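Side-chain contacts in soluble lytic murein transglycosylase (Pseudomonas aeruginosa, PDB 5OHU), which probably cleaves the glycan strands of bacterial cell-wall peptidoglycan as a lytic transglycosylase, taking part in both exolytic and endolytic turnover: residues A[184-189]-A[244-249]; A[528-533]-A[558-563]. All coordinates share one frame; numbering follows the deposited sequence.

Contact 1 of 2, residues A[184-189]-A[244-249]. With PO4 (phosphate ion), chain B.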
loop_
_atom_site.group_PDB
_atom_site.type_symbol
_atom_site.label_atom_id
_atom_site.label_comp_id
_atom_site.label_asym_id
_atom_site.label_seq_id
_atom_site.Cartn_x
_atom_site.Cartn_y
_atom_site.Cartn_z
ATOM N N ARG A 184 13.832 -16.260 16.600
ATOM C CA ARG A 184 12.452 -16.309 16.151
ATOM C C ARG A 184 11.518 -15.788 17.233
ATOM O O ARG A 184 10.516 -15.128 16.937
ATOM C CB ARG A 184 12.063 -17.729 15.735
ATOM C CG ARG A 184 10.745 -17.730 14.969
ATOM C CD ARG A 184 10.188 -19.111 14.746
ATOM N NE ARG A 184 8.948 -19.029 14.000
ATOM C CZ ARG A 184 8.140 -20.058 13.748
ATOM N NH1 ARG A 184 8.435 -21.278 14.182
ATOM N NH2 ARG A 184 7.033 -19.858 13.058
ATOM N N LEU A 185 11.829 -16.084 18.491
ATOM C CA LEU A 185 11.078 -15.509 19.601
ATOM C C LEU A 185 11.015 -13.994 19.480
ATOM O O LEU A 185 9.942 -13.396 19.583
ATOM C CB LEU A 185 11.727 -15.947 20.913
ATOM C CG LEU A 185 11.308 -15.458 22.303
ATOM C CD1 LEU A 185 9.867 -15.097 22.390
ATOM C CD2 LEU A 185 11.613 -16.585 23.290
ATOM N N LYS A 186 12.156 -13.363 19.212
ATOM C CA LYS A 186 12.195 -11.914 19.074
ATOM C C LYS A 186 11.276 -11.452 17.942
ATOM O O LYS A 186 10.474 -10.518 18.113
ATOM C CB LYS A 186 13.644 -11.493 18.848
ATOM C CG LYS A 186 13.925 -10.010 18.856
ATOM C CD LYS A 186 15.436 -9.755 18.799
ATOM C CE LYS A 186 15.771 -8.520 17.974
ATOM N NZ LYS A 186 17.224 -8.191 18.013
ATOM N N LEU A 187 11.342 -12.139 16.792
ATOM C CA LEU A 187 10.487 -11.799 15.659
ATOM C C LEU A 187 9.018 -11.987 15.995
ATOM O O LEU A 187 8.170 -11.196 15.562
ATOM C CB LEU A 187 10.856 -12.661 14.454
ATOM C CG LEU A 187 12.265 -12.414 13.943
ATOM C CD1 LEU A 187 12.661 -13.443 12.885
ATOM C CD2 LEU A 187 12.322 -11.004 13.382
ATOM N N ALA A 188 8.694 -13.050 16.737
ATOM C CA ALA A 188 7.307 -13.276 17.116
ATOM C C ALA A 188 6.830 -12.188 18.069
ATOM O O ALA A 188 5.682 -11.731 17.985
ATOM C CB ALA A 188 7.152 -14.660 17.750
ATOM N N ALA A 189 7.705 -11.763 18.985
ATOM C CA ALA A 189 7.339 -10.702 19.911
ATOM C C ALA A 189 7.151 -9.389 19.174
ATOM O O ALA A 189 6.219 -8.634 19.474
ATOM C CB ALA A 189 8.407 -10.572 21.004
ATOM N N GLY A 244 11.798 -3.675 23.838
ATOM C CA GLY A 244 10.870 -2.838 24.581
ATOM C C GLY A 244 11.009 -1.363 24.249
ATOM O O GLY A 244 10.013 -0.651 24.117
ATOM N N LEU A 245 12.241 -0.884 24.078
ATOM C CA LEU A 245 12.393 0.530 23.743
ATOM C C LEU A 245 11.860 0.835 22.354
ATOM O O LEU A 245 11.268 1.896 22.136
ATOM C CB LEU A 245 13.844 0.980 23.858
ATOM C CG LEU A 245 14.404 0.871 25.265
ATOM C CD1 LEU A 245 15.923 0.836 25.253
ATOM C CD2 LEU A 245 13.883 2.035 26.058
ATOM N N ARG A 246 12.049 -0.084 21.407
ATOM C CA ARG A 246 11.502 0.131 20.065
ATOM C C ARG A 246 9.984 0.144 20.100
ATOM O O ARG A 246 9.344 0.961 19.425
ATOM C CB ARG A 246 12.009 -0.947 19.100
ATOM C CG ARG A 246 13.180 -0.469 18.232
ATOM C CD ARG A 246 14.330 -1.447 18.220
ATOM N NE ARG A 246 13.883 -2.826 18.037
ATOM C CZ ARG A 246 14.544 -3.897 18.474
ATOM N NH1 ARG A 246 15.697 -3.754 19.129
ATOM N NH2 ARG A 246 14.038 -5.106 18.257
ATOM N N ARG A 247 9.392 -0.757 20.880
ATOM C CA ARG A 247 7.944 -0.762 21.036
ATOM C C ARG A 247 7.485 0.517 21.724
ATOM O O ARG A 247 6.596 1.220 21.228
ATOM C CB ARG A 247 7.528 -2.010 21.826
ATOM C CG ARG A 247 6.038 -2.141 22.165
ATOM C CD ARG A 247 5.135 -2.491 20.970
ATOM N NE ARG A 247 5.711 -3.462 20.036
ATOM C CZ ARG A 247 5.555 -4.783 20.130
ATOM N NH1 ARG A 247 4.863 -5.307 21.128
ATOM N NH2 ARG A 247 6.088 -5.586 19.214
ATOM N N LEU A 248 8.127 0.863 22.843
ATOM C CA LEU A 248 7.737 2.043 23.607
ATOM C C LEU A 248 7.848 3.315 22.786
ATOM O O LEU A 248 7.081 4.268 22.998
ATOM C CB LEU A 248 8.618 2.147 24.858
ATOM C CG LEU A 248 8.288 3.165 25.940
ATOM C CD1 LEU A 248 6.898 2.892 26.520
ATOM C CD2 LEU A 248 9.373 3.116 27.029
ATOM N N ALA A 249 8.807 3.367 21.863
ATOM C CA ALA A 249 8.976 4.568 21.055
ATOM C C ALA A 249 7.737 4.901 20.232
ATOM O O ALA A 249 7.545 6.062 19.873
ATOM C CB ALA A 249 10.174 4.406 20.127
HETATM P P PO4 B . 5.393 -23.373 13.283
HETATM O O1 PO4 B . 4.279 -23.727 14.232
HETATM O O2 PO4 B . 5.176 -21.982 12.751
HETATM O O3 PO4 B . 6.709 -23.477 14.017
HETATM O O4 PO4 B . 5.404 -24.340 12.124
HETATM O O HOH W 1 16.276 -6.209 20.030
#

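Contact 2 of 2, residues A[528-533]-A[558-563]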
loop_
_atom_site.group_PDB
_atom_site.type_symbol
_atom_site.label_atom_id
_atom_site.label_comp_id
_atom_site.label_asym_id
_atom_site.label_seq_id
_atom_site.Cartn_x
_atom_site.Cartn_y
_atom_site.Cartn_z
ATOM N N LYS A 528 -25.434 7.835 8.018
ATOM C CA LYS A 528 -26.728 7.984 8.680
ATOM C C LYS A 528 -26.786 9.264 9.509
ATOM O O LYS A 528 -27.828 9.924 9.548
ATOM C CB LYS A 528 -27.036 6.753 9.537
ATOM C CG LYS A 528 -27.401 5.519 8.716
ATOM C CD LYS A 528 -27.886 4.328 9.565
ATOM C CE LYS A 528 -26.733 3.421 9.987
ATOM N NZ LYS A 528 -27.217 2.138 10.578
ATOM N N GLU A 529 -25.677 9.641 10.149
ATOM C CA GLU A 529 -25.637 10.877 10.923
ATOM C C GLU A 529 -25.779 12.097 10.020
ATOM O O GLU A 529 -26.539 13.026 10.329
ATOM C CB GLU A 529 -24.336 10.948 11.725
ATOM C CG GLU A 529 -24.404 10.251 13.081
ATOM C CD GLU A 529 -23.035 9.860 13.627
ATOM O OE1 GLU A 529 -22.980 8.944 14.482
ATOM O OE2 GLU A 529 -22.019 10.456 13.199
ATOM N N THR A 530 -25.038 12.112 8.904
ATOM C CA THR A 530 -25.170 13.179 7.916
ATOM C C THR A 530 -26.603 13.280 7.420
ATOM O O THR A 530 -27.166 14.380 7.318
ATOM C CB THR A 530 -24.215 12.918 6.752
ATOM O OG1 THR A 530 -22.877 12.838 7.251
ATOM C CG2 THR A 530 -24.294 14.041 5.727
ATOM N N SER A 531 -27.218 12.130 7.153
ATOM C CA SER A 531 -28.607 12.093 6.713
ATOM C C SER A 531 -29.530 12.759 7.726
ATOM O O SER A 531 -30.427 13.525 7.356
ATOM C CB SER A 531 -29.017 10.640 6.468
ATOM O OG SER A 531 -30.420 10.518 6.349
ATOM N N ARG A 532 -29.329 12.482 9.014
ATOM C CA ARG A 532 -30.195 13.101 10.012
ATOM C C ARG A 532 -29.887 14.584 10.165
ATOM O O ARG A 532 -30.801 15.392 10.347
ATOM C CB ARG A 532 -30.077 12.381 11.356
ATOM C CG ARG A 532 -30.474 10.913 11.313
ATOM C CD ARG A 532 -30.587 10.332 12.714
ATOM N NE ARG A 532 -30.128 8.939 12.752
ATOM C CZ ARG A 532 -28.892 8.560 13.075
ATOM N NH1 ARG A 532 -27.991 9.479 13.398
ATOM N NH2 ARG A 532 -28.566 7.269 13.072
ATOM N N LYS A 533 -28.609 14.959 10.077
ATOM C CA LYS A 533 -28.223 16.348 10.288
ATOM C C LYS A 533 -28.817 17.255 9.217
ATOM O O LYS A 533 -29.266 18.365 9.513
ATOM C CB LYS A 533 -26.698 16.465 10.307
ATOM C CG LYS A 533 -26.181 17.747 10.930
ATOM C CD LYS A 533 -26.783 17.919 12.320
ATOM C CE LYS A 533 -25.844 18.639 13.262
ATOM N NZ LYS A 533 -24.559 17.935 13.408
ATOM N N LEU A 558 -18.736 16.373 3.533
ATOM C CA LEU A 558 -17.554 17.142 3.157
ATOM C C LEU A 558 -17.703 18.617 3.531
ATOM O O LEU A 558 -16.730 19.265 3.941
ATOM C CB LEU A 558 -17.307 16.976 1.658
ATOM C CG LEU A 558 -16.062 17.600 1.032
ATOM C CD1 LEU A 558 -14.797 17.117 1.721
ATOM C CD2 LEU A 558 -16.030 17.266 -0.449
ATOM N N SER A 559 -18.917 19.164 3.423
ATOM C CA SER A 559 -19.091 20.569 3.774
ATOM C C SER A 559 -19.004 20.785 5.279
ATOM O O SER A 559 -18.590 21.861 5.717
ATOM C CB SER A 559 -20.419 21.095 3.225
ATOM O OG SER A 559 -21.497 20.663 4.030
ATOM N N GLN A 560 -19.393 19.784 6.079
ATOM C CA GLN A 560 -19.213 19.858 7.531
ATOM C C GLN A 560 -17.735 19.892 7.910
ATOM O O GLN A 560 -17.307 20.702 8.737
ATOM C CB GLN A 560 -19.886 18.663 8.210
ATOM C CG GLN A 560 -21.379 18.816 8.422
ATOM C CD GLN A 560 -21.994 17.613 9.136
ATOM O OE1 GLN A 560 -21.767 16.458 8.761
ATOM N NE2 GLN A 560 -22.767 17.886 10.183
ATOM N N VAL A 561 -16.944 18.982 7.354
ATOM C CA VAL A 561 -15.516 19.019 7.640
ATOM C C VAL A 561 -14.936 20.347 7.162
ATOM O O VAL A 561 -14.100 20.962 7.831
ATOM C CB VAL A 561 -14.819 17.807 7.000
ATOM C CG1 VAL A 561 -13.386 17.800 7.366
ATOM C CG2 VAL A 561 -15.458 16.516 7.496
ATOM N N HIS A 562 -15.445 20.846 6.039
ATOM C CA HIS A 562 -14.964 22.097 5.469
ATOM C C HIS A 562 -15.210 23.271 6.419
ATOM O O HIS A 562 -14.295 24.058 6.702
ATOM C CB HIS A 562 -15.651 22.293 4.113
ATOM C CG HIS A 562 -15.245 23.522 3.367
ATOM N ND1 HIS A 562 -16.120 24.558 3.129
ATOM C CD2 HIS A 562 -14.096 23.854 2.729
ATOM C CE1 HIS A 562 -15.526 25.490 2.402
ATOM N NE2 HIS A 562 -14.300 25.083 2.135
ATOM N N SER A 563 -16.433 23.409 6.939
ATOM C CA SER A 563 -16.633 24.536 7.852
ATOM C C SER A 563 -16.004 24.294 9.214
ATOM O O SER A 563 -15.606 25.254 9.872
ATOM C CB SER A 563 -18.119 24.897 8.010
ATOM O OG SER A 563 -18.921 23.754 8.105
HETATM O O HOH W 2 -22.571 14.149 9.905
HETATM O O HOH W 3 -23.047 15.284 12.034
#

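Contact 1 of 2, residues A[184-189]-A[244-249]
Arg247 turns the edge of its guanidinium to the backbone oxygen of Ala189: Arg247 NH2 lies 3.1 Å from Ala189 O, the N-H points almost straight at it (166°), and the oxygen sits practically in the guanidinium plane. The donor reaches that oxygen at a C=O...N angle of 128°, from somewhat outside the carbonyl plane. Its CG is anti to the backbone N (chi1 176°), and the chain bends at chi2 and chi3 to bring NH2 there. Near the end of helix 178-190 a backbone carbonyl can look outward for such a donor, and arginine has the length and planar N-H groups to meet it; NH1 makes a further, weak bond to Tyr194. The guanidinium of Arg246 likewise works at its edge, with water 1 in its plane and CE of Lys186 3.8 Å from Arg246 NH2, the two chains crossing at about a right angle.

Both segments belong to what is probably a superhelical array of paired helices, as in the related Slt70; between them the nearest CA atoms, of Ala189 and Gly244, are 9.8 Å apart, so long side chains make the link. Helix 208-219 fills in beside them, Met214 touching Lys186 and Ala218 touching both Arg247 and the small methyl of Ala189.

Lys186 NZ and Arg246 NH2, 4.4 Å apart, each have an acidic partner, Asp239 and Glu190, and a phosphate binds the lysine. Water 1 accepts from Arg246 NH1 at 2.7 Å and, weakly, from Lys186 NZ. On another side of helix 178-190, the extended chain of Arg184 presents its guanidinium edge to a second phosphate, with Arg184 NH1 2.8 Å from its O3, NH2 bonded to O2, and Trp153 in cation-pi contact. Both ions probably come from the crystallisation liquor.

Contact 2 of 2, residues A[528-533]-A[558-563]
Gln560 reaches across to both Thr530 and Lys533, one end of its amide near each. Before it in the helix, Leu558 packs against Trp495, Ile499 and Tyr576, as suits a buried leucine. At Gln560, CG stands anti to the carbonyl carbon (chi1 -82°) and the chain runs on extended, carrying the amide over to helix 524-534. Its oxygen passes the threonine hydroxyl at a distance, Gln560 OE1 to Thr530 OG1 being 4.1 Å, and water 2 closes the gap by donating to both, 2.7 Å from Gln560 OE1 and 3.0 Å from Thr530 OG1. That hydroxyl also bonds to Thr526 O one turn back, a common role for a helical threonine. The amide nitrogen lies against the aliphatic part of the lysine, with Gln560 NE2 3.5 Å from Lys533 CG, and it donates to water 3 (3.2 Å from NE2). The lysine chain, bent at each torsion beyond the first, brings NZ back to the same water in a weak bond, though crystal packing may influence its conformation. Val561 faces helix 569-578, touching Ala572 and Ala575. One turn beyond Ser559, Ser563 OG returns a hydrogen bond to Ser559 O, which also receives the backbone N-H of Ser563.

An amide suits this place between helices of the transglycosylase domain, as it accepts at one end and donates at the other. With no direct hydrogen bond between the segments, the link is chiefly water-mediated: water 2 is consistent with the amide lying this way round, and the exposed lysine probably keeps its charge in a wet setting.

In the fold
Contact 1 comes first along the chain and is complete before contact 2 begins. Their centres are 41 Å apart and their nearest atoms about 27 Å, so neither touches the other. Contact 1 joins helices 178-190 and 235-251 within the long, curved, helix-rich portion of the protein, whereas contact 2 joins helices 524-534 and 547-564 inside the transglycosylase SLT domain, which belongs to the lysozyme clan. They share no helix. The helical chain curves into a ring-like shape, as in the related Slt70, and the two contacts sit in distant parts of it. Contact 1 links helices separated by two others in sequence, contact 2 consecutive helices in the domain that probably carries the glycan-cleaving activity.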